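Local coordinates for protein N5-carboxyaminoimidazole ribonucleotide synthetase (Bacillus anthracis, PDB 3QFF) that catalyses the ATP-dependent carboxylation of aminoimidazole ribonucleotide to N5-carboxyaminoimidazole ribonucleotide, a step of purine biosynthesis, at residues A142-T155 with A176-W190. Numbering follows the deposited sequence.
Sequences AIAELSYPSVLKTT and ARKLANAAECILEKW. With ADP (adenosine-5'-diphosphate), chain C.
Leu152 and Leu187 face each other as a non-hydrogen-bonded pair at the centre of two antiparallel strands, 150-154 and 185-189, in the four-stranded sheet of the ATP-grasp domain, which carries the adenine end of the ADP site. Paired bonds of Val151 with Glu188 and Lys153 with Ile186 fix the register; Ile186 N reaches Lys153 O at 2.8 Å. Packing is tight on the leucine face, where helices 136-146 and 173-182 cover the sheet. Leu187 lodges CD2 3.7 Å from Ala142 CB, and Leu152, its CG anti to the backbone N (chi1 -170°), sends CD2 to Ala176 CB and Leu179 CD2 while CD1 rests on Cys185 CB. The other face binds nucleotide. There the extended Lys153 chain crosses that of Glu188 at about a right angle, and NZ donates to ADP N7 (3.0 Å) and to ADP O2A (2.8 Å), besides its salt bridge to the Glu188 carboxylate. Lys117 also pairs with Glu188 OE1, so two cations probably stabilise this buried carboxylate as an anion. The strand end is looser: Lys189 is exposed and turns away, although its CG still lies 4.2 Å from Leu146 CB. Its carbonyl O accepts from ADP N6 at 2.8 Å. Beyond it, Val151 CG2 meets the Trp190 ring at its edge, while ADP C2 sits over one face, 3.4 Å above the ring plane and offset toward the rim.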
loop_
_atom_site.group_PDB
_atom_site.type_symbol
_atom_site.label_atom_id
_atom_site.label_comp_id
_atom_site.label_asym_id
_atom_site.label_seq_id
_atom_site.Cartn_x
_atom_site.Cartn_y
_atom_site.Cartn_z
ATOM N N ALA A 142 44.532 -5.550 -21.046
ATOM C CA ALA A 142 43.561 -6.041 -20.062
ATOM C C ALA A 142 43.325 -7.543 -20.205
ATOM O O ALA A 142 43.400 -8.276 -19.221
ATOM C CB ALA A 142 42.242 -5.269 -20.153
ATOM N N ILE A 143 43.049 -7.996 -21.428
ATOM C CA ILE A 143 42.961 -9.437 -21.728
ATOM C C ILE A 143 44.194 -10.193 -21.209
ATOM O O ILE A 143 44.066 -11.256 -20.594
ATOM C CB ILE A 143 42.789 -9.703 -23.239
ATOM C CG1 ILE A 143 41.463 -9.121 -23.740
ATOM C CG2 ILE A 143 42.854 -11.206 -23.530
ATOM C CD1 ILE A 143 41.419 -8.875 -25.236
ATOM N N ALA A 144 45.379 -9.633 -21.448
ATOM C CA ALA A 144 46.627 -10.243 -20.998
ATOM C C ALA A 144 46.680 -10.391 -19.476
ATOM O O ALA A 144 47.006 -11.472 -18.972
ATOM C CB ALA A 144 47.833 -9.447 -21.505
ATOM N N GLU A 145 46.354 -9.312 -18.760
ATOM C CA GLU A 145 46.412 -9.277 -17.290
ATOM C C GLU A 145 45.356 -10.161 -16.624
ATOM O O GLU A 145 45.657 -10.869 -15.658
ATOM C CB GLU A 145 46.244 -7.846 -16.761
ATOM C CG GLU A 145 47.444 -6.916 -16.920
ATOM C CD GLU A 145 47.066 -5.456 -16.679
ATOM O OE1 GLU A 145 46.266 -4.903 -17.475
ATOM O OE2 GLU A 145 47.561 -4.860 -15.693
ATOM N N LEU A 146 44.124 -10.106 -17.132
ATOM C CA LEU A 146 42.986 -10.760 -16.475
ATOM C C LEU A 146 42.685 -12.161 -16.999
ATOM O O LEU A 146 42.049 -12.958 -16.302
ATOM C CB LEU A 146 41.718 -9.891 -16.552
ATOM C CG LEU A 146 41.706 -8.465 -15.989
ATOM C CD1 LEU A 146 40.271 -7.945 -15.936
ATOM C CD2 LEU A 146 42.357 -8.378 -14.611
ATOM N N SER A 147 43.129 -12.440 -18.224
ATOM C CA SER A 147 42.937 -13.737 -18.887
ATOM C C SER A 147 41.457 -14.078 -19.105
ATOM O O SER A 147 40.576 -13.233 -18.896
ATOM C CB SER A 147 43.673 -14.857 -18.130
ATOM O OG SER A 147 43.687 -16.057 -18.886
ATOM N N TYR A 148 41.198 -15.310 -19.543
ATOM C CA TYR A 148 39.839 -15.789 -19.788
ATOM C C TYR A 148 39.340 -16.656 -18.626
ATOM O O TYR A 148 40.146 -17.323 -17.957
ATOM C CB TYR A 148 39.779 -16.583 -21.097
ATOM C CG TYR A 148 40.203 -15.795 -22.318
ATOM C CD1 TYR A 148 39.325 -14.904 -22.940
ATOM C CD2 TYR A 148 41.483 -15.946 -22.855
ATOM C CE1 TYR A 148 39.715 -14.175 -24.065
ATOM C CE2 TYR A 148 41.881 -15.224 -23.979
ATOM C CZ TYR A 148 40.992 -14.345 -24.575
ATOM O OH TYR A 148 41.386 -13.635 -25.679
ATOM N N PRO A 149 38.018 -16.639 -18.360
ATOM C CA PRO A 149 37.003 -15.795 -18.991
ATOM C C PRO A 149 36.894 -14.385 -18.390
ATOM O O PRO A 149 37.371 -14.141 -17.276
ATOM C CB PRO A 149 35.712 -16.579 -18.766
ATOM C CG PRO A 149 35.951 -17.356 -17.533
ATOM C CD PRO A 149 37.416 -17.655 -17.478
ATOM N N SER A 150 36.271 -13.478 -19.145
ATOM C CA SER A 150 36.127 -12.075 -18.761
ATOM C C SER A 150 34.893 -11.465 -19.397
ATOM O O SER A 150 34.273 -12.067 -20.278
ATOM C CB SER A 150 37.362 -11.269 -19.170
ATOM O OG SER A 150 38.466 -11.566 -18.334
ATOM N N VAL A 151 34.538 -10.268 -18.943
ATOM C CA VAL A 151 33.397 -9.547 -19.478
ATOM C C VAL A 151 33.780 -8.093 -19.774
ATOM O O VAL A 151 34.292 -7.383 -18.901
ATOM C CB VAL A 151 32.198 -9.579 -18.506
ATOM C CG1 VAL A 151 30.965 -9.014 -19.168
ATOM C CG2 VAL A 151 31.936 -11.007 -18.015
ATOM N N LEU A 152 33.538 -7.670 -21.012
ATOM C CA LEU A 152 33.723 -6.284 -21.403
ATOM C C LEU A 152 32.379 -5.586 -21.384
ATOM O O LEU A 152 31.471 -5.989 -22.094
ATOM C CB LEU A 152 34.337 -6.193 -22.802
ATOM C CG LEU A 152 34.807 -4.807 -23.251
ATOM C CD1 LEU A 152 36.007 -4.360 -22.431
ATOM C CD2 LEU A 152 35.153 -4.849 -24.732
ATOM N N LYS A 153 32.254 -4.548 -20.565
ATOM C CA LYS A 153 31.015 -3.776 -20.485
ATOM C C LYS A 153 31.319 -2.305 -20.743
ATOM O O LYS A 153 32.408 -1.840 -20.415
ATOM C CB LYS A 153 30.361 -3.918 -19.104
ATOM C CG LYS A 153 30.555 -5.264 -18.425
ATOM C CD LYS A 153 29.698 -5.369 -17.161
ATOM C CE LYS A 153 30.208 -6.491 -16.269
ATOM N NZ LYS A 153 29.767 -6.336 -14.850
ATOM N N THR A 154 30.365 -1.580 -21.327
ATOM C CA THR A 154 30.507 -0.131 -21.484
ATOM C C THR A 154 30.395 0.532 -20.111
ATOM O O THR A 154 29.641 0.065 -19.261
ATOM C CB THR A 154 29.436 0.477 -22.416
ATOM O OG1 THR A 154 28.132 0.248 -21.866
ATOM C CG2 THR A 154 29.516 -0.122 -23.814
ATOM N N THR A 155 31.142 1.611 -19.896
ATOM C CA THR A 155 31.138 2.291 -18.597
ATOM C C THR A 155 29.841 3.058 -18.334
ATOM O O THR A 155 29.451 3.241 -17.186
ATOM C CB THR A 155 32.334 3.258 -18.430
ATOM O OG1 THR A 155 32.389 4.155 -19.545
ATOM C CG2 THR A 155 33.651 2.493 -18.322
ATOM N N ALA A 176 34.645 -8.033 -29.123
ATOM C CA ALA A 176 35.065 -7.130 -28.043
ATOM C C ALA A 176 35.729 -5.852 -28.567
ATOM O O ALA A 176 35.410 -4.749 -28.107
ATOM C CB ALA A 176 35.991 -7.856 -27.077
ATOM N N ARG A 177 36.645 -6.004 -29.528
ATOM C CA ARG A 177 37.290 -4.860 -30.186
ATOM C C ARG A 177 36.256 -3.920 -30.787
ATOM O O ARG A 177 36.389 -2.694 -30.695
ATOM C CB ARG A 177 38.261 -5.316 -31.275
ATOM C CG ARG A 177 39.403 -6.139 -30.755
ATOM C CD ARG A 177 40.667 -5.933 -31.551
ATOM N NE ARG A 177 41.774 -6.702 -30.983
ATOM C CZ ARG A 177 42.539 -6.299 -29.972
ATOM N NH1 ARG A 177 43.517 -7.079 -29.536
ATOM N NH2 ARG A 177 42.326 -5.121 -29.391
ATOM N N LYS A 178 35.228 -4.510 -31.394
ATOM C CA LYS A 178 34.116 -3.764 -31.976
ATOM C C LYS A 178 33.456 -2.895 -30.905
ATOM O O LYS A 178 33.157 -1.727 -31.141
ATOM C CB LYS A 178 33.094 -4.733 -32.585
ATOM C CG LYS A 178 31.962 -4.073 -33.365
ATOM C CD LYS A 178 32.224 -4.105 -34.873
ATOM C CE LYS A 178 31.057 -3.506 -35.641
ATOM N NZ LYS A 178 31.087 -3.901 -37.082
ATOM N N LEU A 179 33.245 -3.477 -29.727
ATOM C CA LEU A 179 32.636 -2.762 -28.607
ATOM C C LEU A 179 33.552 -1.667 -28.067
ATOM O O LEU A 179 33.112 -0.537 -27.874
ATOM C CB LEU A 179 32.231 -3.736 -27.491
ATOM C CG LEU A 179 31.459 -3.165 -26.299
ATOM C CD1 LEU A 179 30.114 -2.573 -26.735
ATOM C CD2 LEU A 179 31.267 -4.241 -25.232
ATOM N N ALA A 180 34.818 -2.008 -27.832
ATOM C CA ALA A 180 35.809 -1.031 -27.373
ATOM C C ALA A 180 36.001 0.111 -28.387
ATOM O O ALA A 180 36.493 1.186 -28.043
ATOM C CB ALA A 180 37.129 -1.716 -27.071
ATOM N N ASN A 181 35.584 -0.123 -29.630
ATOM C CA ASN A 181 35.681 0.886 -30.681
ATOM C C ASN A 181 34.563 1.928 -30.618
ATOM O O ASN A 181 34.765 3.086 -30.990
ATOM C CB ASN A 181 35.704 0.217 -32.055
ATOM C CG ASN A 181 36.162 1.148 -33.144
ATOM O OD1 ASN A 181 35.349 1.676 -33.901
ATOM N ND2 ASN A 181 37.467 1.379 -33.216
ATOM N N ALA A 182 33.389 1.511 -30.150
ATOM C CA ALA A 182 32.215 2.387 -30.071
ATOM C C ALA A 182 32.078 3.133 -28.742
ATOM O O ALA A 182 31.437 4.189 -28.686
ATOM C CB ALA A 182 30.944 1.589 -30.347
ATOM N N ALA A 183 32.656 2.585 -27.676
ATOM C CA ALA A 183 32.471 3.151 -26.337
ATOM C C ALA A 183 33.613 2.863 -25.377
ATOM O O ALA A 183 34.368 1.899 -25.547
ATOM C CB ALA A 183 31.153 2.660 -25.736
ATOM N N GLU A 184 33.729 3.723 -24.370
ATOM C CA GLU A 184 34.588 3.481 -23.226
ATOM C C GLU A 184 34.025 2.306 -22.437
ATOM O O GLU A 184 32.818 2.248 -22.161
ATOM C CB GLU A 184 34.651 4.714 -22.329
ATOM C CG GLU A 184 35.538 4.522 -21.099
ATOM C CD GLU A 184 35.464 5.684 -20.127
ATOM O OE1 GLU A 184 36.437 6.471 -20.073
ATOM O OE2 GLU A 184 34.434 5.806 -19.419
ATOM N N CYS A 185 34.916 1.395 -22.072
ATOM C CA CYS A 185 34.560 0.148 -21.422
ATOM C C CYS A 185 35.369 -0.167 -20.165
ATOM O O CYS A 185 36.347 0.508 -19.814
ATOM C CB CYS A 185 34.705 -1.003 -22.422
ATOM S SG CYS A 185 33.508 -0.935 -23.774
ATOM N N ILE A 186 34.924 -1.216 -19.489
ATOM C CA ILE A 186 35.652 -1.828 -18.415
ATOM C C ILE A 186 35.700 -3.326 -18.730
ATOM O O ILE A 186 34.729 -3.883 -19.233
ATOM C CB ILE A 186 34.948 -1.534 -17.046
ATOM C CG1 ILE A 186 35.811 -1.945 -15.867
ATOM C CG2 ILE A 186 33.551 -2.187 -16.951
ATOM C CD1 ILE A 186 35.095 -1.714 -14.529
ATOM N N LEU A 187 36.832 -3.962 -18.462
ATOM C CA LEU A 187 36.909 -5.415 -18.516
ATOM C C LEU A 187 37.028 -5.960 -17.101
ATOM O O LEU A 187 37.886 -5.518 -16.338
ATOM C CB LEU A 187 38.097 -5.887 -19.355
ATOM C CG LEU A 187 38.165 -7.402 -19.645
ATOM C CD1 LEU A 187 37.331 -7.737 -20.858
ATOM C CD2 LEU A 187 39.600 -7.867 -19.859
ATOM N N GLU A 188 36.167 -6.922 -16.768
ATOM C CA GLU A 188 36.149 -7.544 -15.443
ATOM C C GLU A 188 36.466 -9.032 -15.512
ATOM O O GLU A 188 36.021 -9.716 -16.439
ATOM C CB GLU A 188 34.769 -7.410 -14.813
ATOM C CG GLU A 188 34.265 -5.996 -14.603
ATOM C CD GLU A 188 32.879 -5.980 -13.980
ATOM O OE1 GLU A 188 32.227 -4.918 -14.012
ATOM O OE2 GLU A 188 32.429 -7.038 -13.476
ATOM N N LYS A 189 37.205 -9.529 -14.523
ATOM C CA LYS A 189 37.371 -10.972 -14.338
ATOM C C LYS A 189 36.021 -11.633 -14.139
ATOM O O LYS A 189 35.159 -11.109 -13.435
ATOM C CB LYS A 189 38.263 -11.287 -13.138
ATOM C CG LYS A 189 39.642 -11.807 -13.486
ATOM C CD LYS A 189 40.439 -12.110 -12.226
ATOM C CE LYS A 189 41.941 -12.131 -12.499
ATOM N NZ LYS A 189 42.712 -11.529 -11.373
ATOM N N TRP A 190 35.841 -12.781 -14.781
ATOM C CA TRP A 190 34.648 -13.592 -14.597
ATOM C C TRP A 190 34.605 -14.104 -13.165
ATOM O O TRP A 190 35.568 -14.704 -12.680
ATOM C CB TRP A 190 34.653 -14.770 -15.573
ATOM C CG TRP A 190 33.449 -15.659 -15.486
ATOM C CD1 TRP A 190 33.336 -16.834 -14.781
ATOM C CD2 TRP A 190 32.189 -15.459 -16.137
ATOM N NE1 TRP A 190 32.079 -17.368 -14.951
ATOM C CE2 TRP A 190 31.355 -16.548 -15.782
ATOM C CE3 TRP A 190 31.682 -14.466 -16.988
ATOM C CZ2 TRP A 190 30.037 -16.668 -16.242
ATOM C CZ3 TRP A 190 30.371 -14.586 -17.449
ATOM C CH2 TRP A 190 29.564 -15.681 -17.072
HETATM P PB ADP C . 23.568 -4.633 -16.365
HETATM O O1B ADP C . 23.158 -4.645 -17.820
HETATM O O2B ADP C . 23.985 -3.261 -15.881
HETATM O O3B ADP C . 22.591 -5.349 -15.463
HETATM P PA ADP C . 25.609 -6.279 -15.088
HETATM O O1A ADP C . 24.629 -6.381 -13.938
HETATM O O2A ADP C . 26.995 -5.722 -14.859
HETATM O O3A ADP C . 24.941 -5.502 -16.346
HETATM O "O5'" ADP C . 25.822 -7.759 -15.678
HETATM C "C5'" ADP C . 24.733 -8.445 -16.293
HETATM C "C4'" ADP C . 24.830 -9.929 -15.976
HETATM O "O4'" ADP C . 26.080 -10.433 -16.453
HETATM C "C3'" ADP C . 24.795 -10.196 -14.479
HETATM O "O3'" ADP C . 23.473 -10.527 -14.045
HETATM C "C2'" ADP C . 25.764 -11.345 -14.282
HETATM O "O2'" ADP C . 25.053 -12.586 -14.287
HETATM C "C1'" ADP C . 26.685 -11.302 -15.490
HETATM N N9 ADP C . 28.023 -10.777 -15.096
HETATM C C8 ADP C . 28.408 -9.484 -15.129
HETATM N N7 ADP C . 29.689 -9.340 -14.707
HETATM C C5 ADP C . 30.152 -10.562 -14.395
HETATM C C6 ADP C . 31.430 -11.123 -13.886
HETATM N N6 ADP C . 32.494 -10.324 -13.622
HETATM N N1 ADP C . 31.491 -12.465 -13.694
HETATM C C2 ADP C . 30.444 -13.274 -13.948
HETATM N N3 ADP C . 29.262 -12.830 -14.410
HETATM C C4 ADP C . 29.054 -11.509 -14.654
#